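PDB 2OWN: putative Oleoyl-[acyl-carrier protein] thioesterase from Lactobacillus plantarum, which probably hydrolyses the thioester that joins a long-chain fatty acid such as oleate to acyl carrier protein, releasing the free acid. Local coordinates for residues Val82-Arg87 / Phe100-Ala105; Tyr12-Arg17 / Val39-Asp44; Gln217-His222 / Ile240-Glu245; Lys164-Arg169 / Leu188-Pro193. All coordinates share one frame; numbering follows the deposited sequence. Where two conformers were deposited one is given.

Overall arrangement
The four contacts form two neighbouring pairs, one in each hotdog half of the thioesterase. Along the chain contact 2 closes first, then contacts 1, 4 and 3. Contacts 1 and 2 have centres 8 Å apart and share the border between strands 12-17 and 81-91; contacts 3 and 4, with centres 10 Å apart, share that between strands 162-167 and 218-227. Each pair thus combines a hairpin contact with one from an outer strand to the long helix of its half, 31-48 or 184-191, a layout expected of two hotdog domains in one chain. The pairs flank the chain's centre, contacts 1 and 3 being 33 Å apart between centres. Contacts 2 and 4 also meet the second subunit.

Contact 1: Val82-Arg87 / Phe100-Ala105; sequences VTIAVR and FWIRDA
Ile-84 and Ile-102 face each other as a non-hydrogen-bonded pair of an antiparallel hairpin, their side chains side by side and pointing the same way. The tip of Ile-102 leans across: CD1 fits into the fork of Ile-84, 3.4 Å from CG2 and almost as near CG1, tighter than ordinary van der Waals packing. Val-86 and Phe-100 repeat the side-by-side pairing on the same face, where CG2 of Val-86, anti to its backbone N, lies 3.6 Å from Phe-100 CD2. On the opposite face Trp-101 turns the rim of its indole along the neighbouring strand, so that Ala-85 C and Arg-87 CB lie in the ring plane at its edge. Arg-87 bends at chi3 (69°) and crosses the indole obliquely, NH2 3.7 Å from CH2 with the two planes 85° apart. From the other end Arg-103, extended from CG to NE, sets one face of its guanidinium, near the rim, against CB of Trp-101 and brings NH1 to 3.3 Å from Ala-85 CB. Between the faces, paired backbone bonds join Thr-83 to Arg-103 and Ala-85 to Trp-101, that from Trp-101 N to Ala-85 O being 2.8 Å long and nearly straight (170°). Strand 12-17 pairs with the far edge of 82-87, strand 109-121 with that of 100-103, and helix 31-48 covers Ile-84, Val-86, Phe-100 and Ile-102, completing the hotdog fold of the N-terminal half.

Contact 2: Tyr12-Arg17 / Val39-Asp44; sequences YSEQHR and VLASED. With GOL (glycerol), chain R.
In the N-terminal hotdog half, the fold in which a curved sheet wraps round a long helix, this contact sets edge strand 12-17 against helix 31-48, next to the second subunit. The short segments cross at 127°, their axes 8.4 Å apart at the closest. Tyr-12, with CG anti to the backbone N (chi1 179°), lays its ring beside the helix: CD2 is 3.4 Å from Ala-41 O, and Asp-44 C sits over one face. Glu-14 starts from the crowded position between its backbone N and carbonyl carbon and then runs straight out to the helix. There OE2 rests 3.6 Å from Leu-40 CD2, while OE1 comes within 2.8 Å of Asp-44 OD2, the two carboxylates nearly coplanar (14°). So close an approach of acid oxygens suggests that one group is protonated. Arg-17 of the second subunit probably eases the crowding of charge, as it forms a salt bridge with Asp-44 OD1 and a long, weak ion pair with Glu-14. His-16, two residues after Glu-14, is hydrogen-bonded through NE2 to Glu-22. A glycerol, probably from the crystallisation liquor, can donate from O2 to Tyr-12 OH at 3.0 Å or, weakly, to Asp-44 OD2 at 3.2 Å.

Contact 3: Gln217-His222 / Ile240-Glu245; sequences QTVTAH and IEVDDE
Close packing is concentrated on the face that carries Val-219, Ala-221 and Ile-240. Ile-240 reaches across with CD1 to within 3.4 Å of Ala-221 CB, while its CG2 rests against Val-219 CB. Val-219 CG1 meets Val-242 CG2 at 3.4 Å. Trp-187 and Leu-188 of helix 184-191 close over Ile-240. This is one end of the antiparallel hairpin of strands 218-227 and 233-241 in the C-terminal hotdog half, with Thr-220 and Glu-241 as a hydrogen-bonded pair. Thr-220 N donates to Glu-241 O at 2.7 Å, nearly along the C=O axis.

The other face is polar and more open. Glu-241 begins in the crowded position (chi1 60°) and then extends beside Thr-220 to His-222, whose NE2 donates to OE2 at 2.7 Å. That oxygen lies near the imidazole plane, yet the donor stands well above the carboxylate plane, the two groups being turned 80° apart. His-222 ND1 is hydrogen-bonded to Thr-163 OG1. Beyond Val-242, whose CG1 touches CD of Gln-217 at 3.7 Å (Gln-217 OE1 accepts from Lys-214 N), the chain turns through exposed Asp-243 to Glu-245. A water spans this end, donating to Thr-218 O, accepting from Asp-243 N and bonding to Thr-220 OG1.

Contact 4: Lys164-Arg169 / Leu188-Pro193; sequences KPYHVR and LVDTLP. With SO4 (sulfate ion), chain C.
Within the two segments, two hydrogen bonds and a salt bridge converge on Asp-190 of helix 184-191. Tyr-166 OH donates to OD2 at 2.7 Å; this oxygen lies in the ring plane at the phenol's edge, whereas the hydroxyl stands 30° above the carboxylate plane. Asp-190 reaches it with CG anti to its backbone N (chi1 -174°). Lys-164, extended beyond CG, crosses the aspartate at about a right angle and donates from NZ to the backbone oxygen Asp-190 O at 2.8 Å. The same ammonium makes a looser salt bridge to OD2 at 3.6 Å. A water donates to OD1 and accepts a weak bond from NZ, and OD1 also takes the backbone N-H of Phe-170 of the second subunit. Among so many donors, the carboxylate is probably ionised.

Packing comes from the ring of Tyr-166, stacked on Trp-187, and from the Lys-164 chain, whose CE lies 3.7 Å from Thr-191 O.

A sulfate, probably from the crystallisation liquor, is bound by the other end of 164-169. His-167 N meets its O1 at 2.9 Å in an almost straight bond (177°), ND1 binds O4, and Arg-169 NH2 reaches O3 weakly. His-167 N of the second subunit binds it too. Asp-190 and the sulfate thus lie at the subunit interface, while the strand packed on the long helix belongs to the C-terminal hotdog fold.

Contact 1: Val82-Arg87 / Phe100-Ala105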
# COMPACT_ATOMS: atom_id res chain seq x y z
N VAL B 82 -6.34 6.75 14.67
CA VAL B 82 -6.10 5.68 15.65
C VAL B 82 -4.80 5.91 16.41
O VAL B 82 -3.88 6.53 15.86
CB VAL B 82 -6.05 4.25 15.02
CG1 VAL B 82 -7.39 3.90 14.40
CG2 VAL B 82 -4.87 4.07 14.01
N THR B 83 -4.74 5.40 17.64
CA THR B 83 -3.58 5.47 18.52
C THR B 83 -2.96 4.06 18.52
O THR B 83 -3.67 3.09 18.83
CB THR B 83 -3.99 5.93 19.93
OG1 THR B 83 -4.52 7.26 19.83
CG2 THR B 83 -2.81 5.94 20.90
N ILE B 84 -1.68 3.96 18.13
CA ILE B 84 -0.93 2.68 18.10
C ILE B 84 0.05 2.70 19.28
O ILE B 84 1.04 3.44 19.23
CB ILE B 84 -0.14 2.38 16.77
CG1 ILE B 84 -1.01 2.52 15.51
CG2 ILE B 84 0.50 0.97 16.83
CD1 ILE B 84 -1.23 3.92 15.03
N ALA B 85 -0.27 1.94 20.33
CA ALA B 85 0.57 1.79 21.53
C ALA B 85 1.38 0.50 21.35
O ALA B 85 0.83 -0.49 20.85
CB ALA B 85 -0.26 1.73 22.79
N VAL B 86 2.66 0.52 21.75
CA VAL B 86 3.58 -0.64 21.63
C VAL B 86 4.46 -0.81 22.89
O VAL B 86 4.75 0.17 23.58
CB VAL B 86 4.45 -0.50 20.33
CG1 VAL B 86 5.40 0.71 20.41
CG2 VAL B 86 5.22 -1.78 20.05
N ARG B 87 4.86 -2.06 23.18
CA ARG B 87 5.70 -2.41 24.34
C ARG B 87 6.52 -3.68 24.11
O ARG B 87 5.96 -4.71 23.72
CB ARG B 87 4.79 -2.56 25.58
CG ARG B 87 5.50 -2.91 26.91
CD ARG B 87 4.57 -2.78 28.12
NE ARG B 87 3.50 -3.79 28.16
CZ ARG B 87 2.50 -3.86 29.07
NH1 ARG B 87 2.36 -2.96 30.05
NH2 ARG B 87 1.60 -4.86 28.97
N PHE B 100 1.26 -5.03 21.03
CA PHE B 100 0.76 -3.81 20.33
C PHE B 100 -0.74 -3.64 20.61
O PHE B 100 -1.46 -4.64 20.65
CB PHE B 100 0.89 -3.87 18.80
CG PHE B 100 2.22 -4.34 18.27
CD1 PHE B 100 2.54 -5.72 18.29
CD2 PHE B 100 3.10 -3.45 17.62
CE1 PHE B 100 3.76 -6.20 17.76
CE2 PHE B 100 4.34 -3.93 17.07
CZ PHE B 100 4.66 -5.31 17.14
N TRP B 101 -1.19 -2.39 20.75
CA TRP B 101 -2.61 -2.04 20.96
C TRP B 101 -3.00 -0.93 19.99
O TRP B 101 -2.34 0.11 19.98
CB TRP B 101 -2.88 -1.52 22.37
CG TRP B 101 -2.61 -2.48 23.43
CD1 TRP B 101 -3.53 -3.27 24.07
CD2 TRP B 101 -1.35 -2.77 24.01
NE1 TRP B 101 -2.90 -4.04 25.02
CE2 TRP B 101 -1.56 -3.76 25.01
CE3 TRP B 101 -0.03 -2.30 23.79
CZ2 TRP B 101 -0.51 -4.30 25.79
CZ3 TRP B 101 1.04 -2.83 24.57
CH2 TRP B 101 0.78 -3.82 25.56
N ILE B 102 -4.01 -1.19 19.15
CA ILE B 102 -4.55 -0.20 18.20
C ILE B 102 -5.86 0.21 18.88
O ILE B 102 -6.72 -0.66 19.12
CB ILE B 102 -4.81 -0.78 16.79
CG1 ILE B 102 -3.57 -1.50 16.22
CG2 ILE B 102 -5.26 0.31 15.85
CD1 ILE B 102 -2.35 -0.66 16.07
N ARG B 103 -5.98 1.51 19.22
CA ARG B 103 -7.14 2.10 19.90
C ARG B 103 -7.74 3.26 19.11
O ARG B 103 -7.03 3.90 18.31
CB ARG B 103 -6.74 2.61 21.29
CG ARG B 103 -6.18 1.55 22.25
CD ARG B 103 -5.90 2.16 23.62
NE ARG B 103 -5.47 1.17 24.63
CZ ARG B 103 -4.22 0.86 25.00
NH1 ARG B 103 -3.12 1.45 24.48
NH2 ARG B 103 -4.04 -0.08 25.94
N ASP B 104 -9.04 3.53 19.34
CA ASP B 104 -9.76 4.65 18.65
C ASP B 104 -9.50 5.99 19.37
O ASP B 104 -8.82 6.01 20.41
CB ASP B 104 -11.28 4.35 18.44
CG ASP B 104 -12.13 4.30 19.73
OD1 ASP B 104 -11.71 4.67 20.85
OD2 ASP B 104 -13.31 3.89 19.58
N ALA B 105 -10.05 7.08 18.81
CA ALA B 105 -9.94 8.45 19.38
C ALA B 105 -10.46 8.59 20.83
O ALA B 105 -9.90 9.39 21.61
CB ALA B 105 -10.64 9.48 18.46
O HOH W 1 -7.01 7.37 21.88

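Contact 2: Tyr12-Arg17 / Val39-Asp44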
# COMPACT_ATOMS: atom_id res chain seq x y z
N TYR B 12 5.27 3.00 24.36
CA TYR B 12 5.47 4.03 23.33
C TYR B 12 4.20 4.07 22.48
O TYR B 12 3.78 3.00 22.00
CB TYR B 12 6.69 3.74 22.46
CG TYR B 12 6.92 4.77 21.35
CD1 TYR B 12 7.61 5.98 21.62
CD2 TYR B 12 6.41 4.57 20.04
CE1 TYR B 12 7.80 6.97 20.60
CE2 TYR B 12 6.60 5.56 19.01
CZ TYR B 12 7.29 6.75 19.30
OH TYR B 12 7.48 7.70 18.33
N SER B 13 3.64 5.27 22.26
CA SER B 13 2.44 5.46 21.42
C SER B 13 2.53 6.63 20.44
O SER B 13 3.30 7.57 20.65
CB SER B 13 1.16 5.60 22.26
OG SER B 13 1.09 6.81 22.97
N GLU B 14 1.73 6.52 19.37
CA GLU B 14 1.61 7.55 18.33
C GLU B 14 0.24 7.48 17.66
O GLU B 14 -0.39 6.41 17.67
CB GLU B 14 2.72 7.41 17.27
CG GLU B 14 2.63 6.17 16.32
CD GLU B 14 3.80 6.09 15.38
OE1 GLU B 14 4.93 6.03 15.88
OE2 GLU B 14 3.60 6.01 14.15
N GLN B 15 -0.17 8.59 17.06
CA GLN B 15 -1.44 8.70 16.34
C GLN B 15 -1.19 8.44 14.84
O GLN B 15 -0.11 8.75 14.32
CB GLN B 15 -2.12 10.05 16.56
CG GLN B 15 -2.54 10.27 18.03
CD GLN B 15 -3.19 11.63 18.29
OE1 GLN B 15 -3.75 12.27 17.39
NE2 GLN B 15 -3.14 12.07 19.54
N HIS B 16 -2.18 7.84 14.18
CA HIS B 16 -2.12 7.56 12.74
C HIS B 16 -3.49 7.75 12.11
O HIS B 16 -4.47 7.16 12.57
CB HIS B 16 -1.61 6.14 12.45
CG HIS B 16 -1.54 5.82 10.98
ND1 HIS B 16 -0.46 6.17 10.20
CD2 HIS B 16 -2.43 5.23 10.15
CE1 HIS B 16 -0.69 5.81 8.96
NE2 HIS B 16 -1.87 5.23 8.90
N ARG B 17 -3.51 8.51 11.02
CA ARG B 17 -4.69 8.80 10.24
C ARG B 17 -4.74 7.68 9.19
O ARG B 17 -3.83 7.57 8.35
CB ARG B 17 -4.61 10.21 9.63
CG ARG B 17 -5.70 10.61 8.67
CD ARG B 17 -5.48 10.13 7.23
NE ARG B 17 -6.56 10.62 6.43
CZ ARG B 17 -6.60 11.80 5.80
NH1 ARG B 17 -5.59 12.70 5.82
NH2 ARG B 17 -7.70 12.06 5.12
N VAL B 39 4.09 -2.17 13.26
CA VAL B 39 5.55 -2.16 13.01
C VAL B 39 6.12 -0.72 12.93
O VAL B 39 7.26 -0.51 13.36
CB VAL B 39 5.93 -3.07 11.78
CG1 VAL B 39 7.38 -2.88 11.29
CG2 VAL B 39 5.65 -4.54 12.12
N LEU B 40 5.34 0.23 12.38
CA LEU B 40 5.70 1.67 12.31
C LEU B 40 5.91 2.21 13.73
O LEU B 40 6.88 2.91 13.97
CB LEU B 40 4.63 2.52 11.60
CG LEU B 40 4.90 4.02 11.39
CD1 LEU B 40 6.11 4.24 10.48
CD2 LEU B 40 3.68 4.71 10.82
N ALA B 41 4.98 1.88 14.64
CA ALA B 41 5.06 2.26 16.08
C ALA B 41 6.29 1.63 16.77
O ALA B 41 6.96 2.30 17.59
CB ALA B 41 3.77 1.87 16.82
N SER B 42 6.59 0.37 16.42
CA SER B 42 7.75 -0.39 16.95
C SER B 42 9.09 0.19 16.47
O SER B 42 10.00 0.34 17.29
CB SER B 42 7.64 -1.89 16.60
OG SER B 42 8.74 -2.65 17.08
N GLU B 43 9.20 0.50 15.17
CA GLU B 43 10.43 1.12 14.60
C GLU B 43 10.70 2.53 15.18
O GLU B 43 11.85 2.87 15.41
CB GLU B 43 10.45 1.13 13.05
CG GLU B 43 10.58 -0.28 12.43
CD GLU B 43 10.65 -0.32 10.89
OE1 GLU B 43 10.92 0.72 10.24
OE2 GLU B 43 10.47 -1.42 10.33
N ASP B 44 9.63 3.31 15.42
CA ASP B 44 9.73 4.66 16.03
C ASP B 44 10.11 4.64 17.50
O ASP B 44 10.78 5.57 17.94
CB ASP B 44 8.45 5.47 15.82
CG ASP B 44 8.18 5.74 14.36
OD1 ASP B 44 9.10 5.64 13.51
OD2 ASP B 44 7.02 6.04 14.04
C1 GOL R . 5.17 10.25 15.87
O1 GOL R . 4.73 11.59 15.88
C2 GOL R . 6.64 10.16 15.47
O2 GOL R . 7.06 8.82 15.63
C3 GOL R . 6.83 10.61 14.03
O3 GOL R . 8.13 10.30 13.56

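Contact 3: Gln217-His222 / Ile240-Glu245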
# COMPACT_ATOMS: atom_id res chain seq x y z
N GLN B 217 10.74 -14.98 -6.87
CA GLN B 217 10.06 -16.25 -6.55
C GLN B 217 8.55 -16.10 -6.75
O GLN B 217 7.98 -15.01 -6.56
CB GLN B 217 10.33 -16.71 -5.10
CG GLN B 217 11.78 -17.07 -4.81
CD GLN B 217 12.01 -17.54 -3.37
OE1 GLN B 217 11.46 -16.99 -2.42
NE2 GLN B 217 12.87 -18.53 -3.21
N THR B 218 7.92 -17.21 -7.15
CA THR B 218 6.48 -17.32 -7.35
C THR B 218 5.98 -18.12 -6.15
O THR B 218 6.41 -19.27 -5.97
CB THR B 218 6.11 -18.04 -8.66
OG1 THR B 218 6.75 -17.40 -9.77
CG2 THR B 218 4.59 -18.05 -8.88
N VAL B 219 5.15 -17.49 -5.32
CA VAL B 219 4.54 -18.13 -4.14
C VAL B 219 3.19 -18.74 -4.55
O VAL B 219 2.53 -18.23 -5.47
CB VAL B 219 4.38 -17.18 -2.90
CG1 VAL B 219 5.70 -16.47 -2.60
CG2 VAL B 219 3.31 -16.15 -3.08
N THR B 220 2.81 -19.83 -3.89
CA THR B 220 1.54 -20.54 -4.11
C THR B 220 0.76 -20.38 -2.80
O THR B 220 1.22 -20.86 -1.76
CB THR B 220 1.77 -22.03 -4.45
OG1 THR B 220 2.65 -22.12 -5.58
CG2 THR B 220 0.46 -22.73 -4.78
N ALA B 221 -0.37 -19.67 -2.87
CA ALA B 221 -1.24 -19.39 -1.72
C ALA B 221 -2.41 -20.36 -1.74
O ALA B 221 -3.06 -20.48 -2.78
CB ALA B 221 -1.76 -17.96 -1.76
N HIS B 222 -2.65 -21.03 -0.62
CA HIS B 222 -3.75 -22.00 -0.47
C HIS B 222 -4.70 -21.52 0.63
O HIS B 222 -4.26 -20.85 1.56
CB HIS B 222 -3.23 -23.39 -0.12
CG HIS B 222 -2.23 -23.93 -1.08
ND1 HIS B 222 -2.59 -24.53 -2.27
CD2 HIS B 222 -0.88 -24.00 -1.02
CE1 HIS B 222 -1.50 -24.93 -2.90
NE2 HIS B 222 -0.45 -24.62 -2.17
N ILE B 240 1.08 -20.39 2.59
CA ILE B 240 1.88 -19.75 1.54
C ILE B 240 3.13 -20.63 1.44
O ILE B 240 3.80 -20.88 2.46
CB ILE B 240 2.29 -18.29 1.85
CG1 ILE B 240 1.07 -17.40 2.15
CG2 ILE B 240 3.10 -17.69 0.68
CD1 ILE B 240 0.08 -17.23 1.00
N GLU B 241 3.43 -21.11 0.22
CA GLU B 241 4.61 -21.93 -0.07
C GLU B 241 5.32 -21.47 -1.35
O GLU B 241 4.71 -20.82 -2.20
CB GLU B 241 4.23 -23.42 -0.16
CG GLU B 241 3.21 -23.77 -1.24
CD GLU B 241 2.83 -25.24 -1.30
OE1 GLU B 241 3.30 -26.06 -0.48
OE2 GLU B 241 2.06 -25.58 -2.21
N VAL B 242 6.61 -21.82 -1.47
CA VAL B 242 7.47 -21.51 -2.64
C VAL B 242 8.14 -22.82 -3.11
O VAL B 242 9.25 -23.15 -2.66
CB VAL B 242 8.49 -20.38 -2.33
CG1 VAL B 242 9.38 -20.08 -3.53
CG2 VAL B 242 7.76 -19.11 -1.93
N ASP B 243 7.43 -23.55 -3.98
CA ASP B 243 7.86 -24.83 -4.59
C ASP B 243 8.08 -25.97 -3.56
O ASP B 243 9.21 -26.43 -3.36
CB ASP B 243 9.10 -24.61 -5.49
N ASP B 244 6.97 -26.40 -2.94
CA ASP B 244 6.93 -27.48 -1.91
C ASP B 244 7.84 -27.19 -0.68
O ASP B 244 8.70 -28.01 -0.30
CB ASP B 244 7.21 -28.86 -2.56
CG ASP B 244 6.17 -29.28 -3.61
OD1 ASP B 244 5.09 -28.65 -3.76
OD2 ASP B 244 6.43 -30.29 -4.30
N GLU B 245 7.65 -26.00 -0.11
CA GLU B 245 8.39 -25.53 1.08
C GLU B 245 7.53 -24.48 1.78
O GLU B 245 7.23 -23.46 1.15
CB GLU B 245 9.75 -24.96 0.67
CG GLU B 245 10.68 -24.61 1.86
CD GLU B 245 12.04 -24.05 1.44
OE1 GLU B 245 12.10 -23.24 0.48
OE2 GLU B 245 13.04 -24.38 2.11
O HOH W 2 5.40 -21.95 -5.45

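Contact 4: Lys164-Arg169 / Leu188-Pro193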
# COMPACT_ATOMS: atom_id res chain seq x y z
N LYS B 164 -4.18 -20.08 -5.48
CA LYS B 164 -3.82 -18.97 -6.39
C LYS B 164 -2.30 -18.70 -6.36
O LYS B 164 -1.73 -18.69 -5.25
CB LYS B 164 -4.52 -17.65 -6.06
CG LYS B 164 -6.03 -17.61 -6.24
CD LYS B 164 -6.50 -16.17 -6.08
CE LYS B 164 -7.99 -16.00 -6.15
NZ LYS B 164 -8.27 -14.54 -6.00
N PRO B 165 -1.65 -18.53 -7.54
CA PRO B 165 -0.23 -18.18 -7.55
C PRO B 165 -0.07 -16.65 -7.44
O PRO B 165 -0.95 -15.89 -7.89
CB PRO B 165 0.24 -18.69 -8.91
CG PRO B 165 -0.92 -18.50 -9.80
CD PRO B 165 -2.15 -18.67 -8.93
N TYR B 166 1.01 -16.22 -6.80
CA TYR B 166 1.38 -14.80 -6.66
C TYR B 166 2.88 -14.67 -6.90
O TYR B 166 3.65 -15.54 -6.46
CB TYR B 166 1.04 -14.22 -5.29
CG TYR B 166 -0.42 -14.22 -4.97
CD1 TYR B 166 -1.23 -13.12 -5.32
CD2 TYR B 166 -1.02 -15.32 -4.31
CE1 TYR B 166 -2.63 -13.11 -5.02
CE2 TYR B 166 -2.42 -15.31 -4.00
CZ TYR B 166 -3.21 -14.21 -4.36
OH TYR B 166 -4.53 -14.21 -4.06
N HIS B 167 3.28 -13.62 -7.61
CA HIS B 167 4.68 -13.31 -7.91
C HIS B 167 5.10 -12.19 -6.96
O HIS B 167 4.32 -11.25 -6.73
CB HIS B 167 4.84 -12.90 -9.37
CG HIS B 167 4.45 -13.98 -10.33
ND1 HIS B 167 3.15 -14.19 -10.72
CD2 HIS B 167 5.19 -14.91 -10.97
CE1 HIS B 167 3.10 -15.21 -11.56
NE2 HIS B 167 4.33 -15.67 -11.73
N VAL B 168 6.32 -12.30 -6.42
CA VAL B 168 6.88 -11.31 -5.49
C VAL B 168 7.33 -10.12 -6.35
O VAL B 168 8.14 -10.31 -7.27
CB VAL B 168 8.04 -11.86 -4.63
CG1 VAL B 168 8.58 -10.80 -3.66
CG2 VAL B 168 7.58 -13.07 -3.86
N ARG B 169 6.80 -8.94 -6.05
CA ARG B 169 7.09 -7.70 -6.80
C ARG B 169 8.22 -6.89 -6.20
O ARG B 169 8.62 -7.13 -5.05
CB ARG B 169 5.87 -6.80 -6.82
CG ARG B 169 4.73 -7.41 -7.53
CD ARG B 169 3.52 -6.60 -7.33
NE ARG B 169 2.42 -7.28 -7.98
CZ ARG B 169 1.13 -7.07 -7.75
NH1 ARG B 169 0.67 -6.17 -6.88
NH2 ARG B 169 0.27 -7.82 -8.42
N LEU B 188 -2.73 -13.80 1.15
CA LEU B 188 -3.62 -14.57 2.05
C LEU B 188 -5.10 -14.20 1.91
O LEU B 188 -5.93 -15.07 1.66
CB LEU B 188 -3.20 -14.41 3.52
CG LEU B 188 -1.86 -15.02 3.95
CD1 LEU B 188 -1.33 -14.40 5.26
CD2 LEU B 188 -1.96 -16.53 4.06
N VAL B 189 -5.38 -12.90 2.05
CA VAL B 189 -6.76 -12.37 1.97
C VAL B 189 -7.31 -12.46 0.54
O VAL B 189 -8.47 -12.87 0.39
CB VAL B 189 -6.88 -10.93 2.57
CG1 VAL B 189 -8.31 -10.40 2.46
CG2 VAL B 189 -6.43 -10.95 4.04
N ASP B 190 -6.51 -12.09 -0.47
CA ASP B 190 -6.92 -12.17 -1.89
C ASP B 190 -7.20 -13.62 -2.37
O ASP B 190 -7.90 -13.78 -3.38
CB ASP B 190 -5.94 -11.48 -2.84
CG ASP B 190 -6.44 -11.43 -4.27
OD1 ASP B 190 -7.52 -10.82 -4.48
OD2 ASP B 190 -5.82 -12.09 -5.13
N THR B 191 -6.64 -14.65 -1.71
CA THR B 191 -6.94 -16.08 -2.04
C THR B 191 -8.46 -16.35 -1.94
O THR B 191 -9.01 -17.08 -2.76
CB THR B 191 -6.19 -17.09 -1.13
OG1 THR B 191 -4.79 -16.83 -1.17
CG2 THR B 191 -6.45 -18.56 -1.56
N LEU B 192 -9.11 -15.71 -0.94
CA LEU B 192 -10.56 -15.81 -0.72
C LEU B 192 -11.28 -14.91 -1.74
O LEU B 192 -10.77 -13.82 -2.06
CB LEU B 192 -10.92 -15.37 0.70
CG LEU B 192 -10.29 -16.15 1.86
CD1 LEU B 192 -10.54 -15.44 3.19
CD2 LEU B 192 -10.80 -17.59 1.89
N PRO B 193 -12.48 -15.32 -2.22
CA PRO B 193 -13.20 -14.51 -3.21
C PRO B 193 -13.88 -13.28 -2.58
O PRO B 193 -14.16 -13.28 -1.36
CB PRO B 193 -14.22 -15.49 -3.77
CG PRO B 193 -14.55 -16.35 -2.62
CD PRO B 193 -13.28 -16.51 -1.85
S SO4 C . 0.16 -11.81 -9.57
O1 SO4 C . 1.18 -11.85 -8.53
O2 SO4 C . -0.99 -12.61 -9.17
O3 SO4 C . -0.30 -10.48 -9.81
O4 SO4 C . 0.74 -12.34 -10.80
O HOH W 3 -8.30 -11.44 -7.06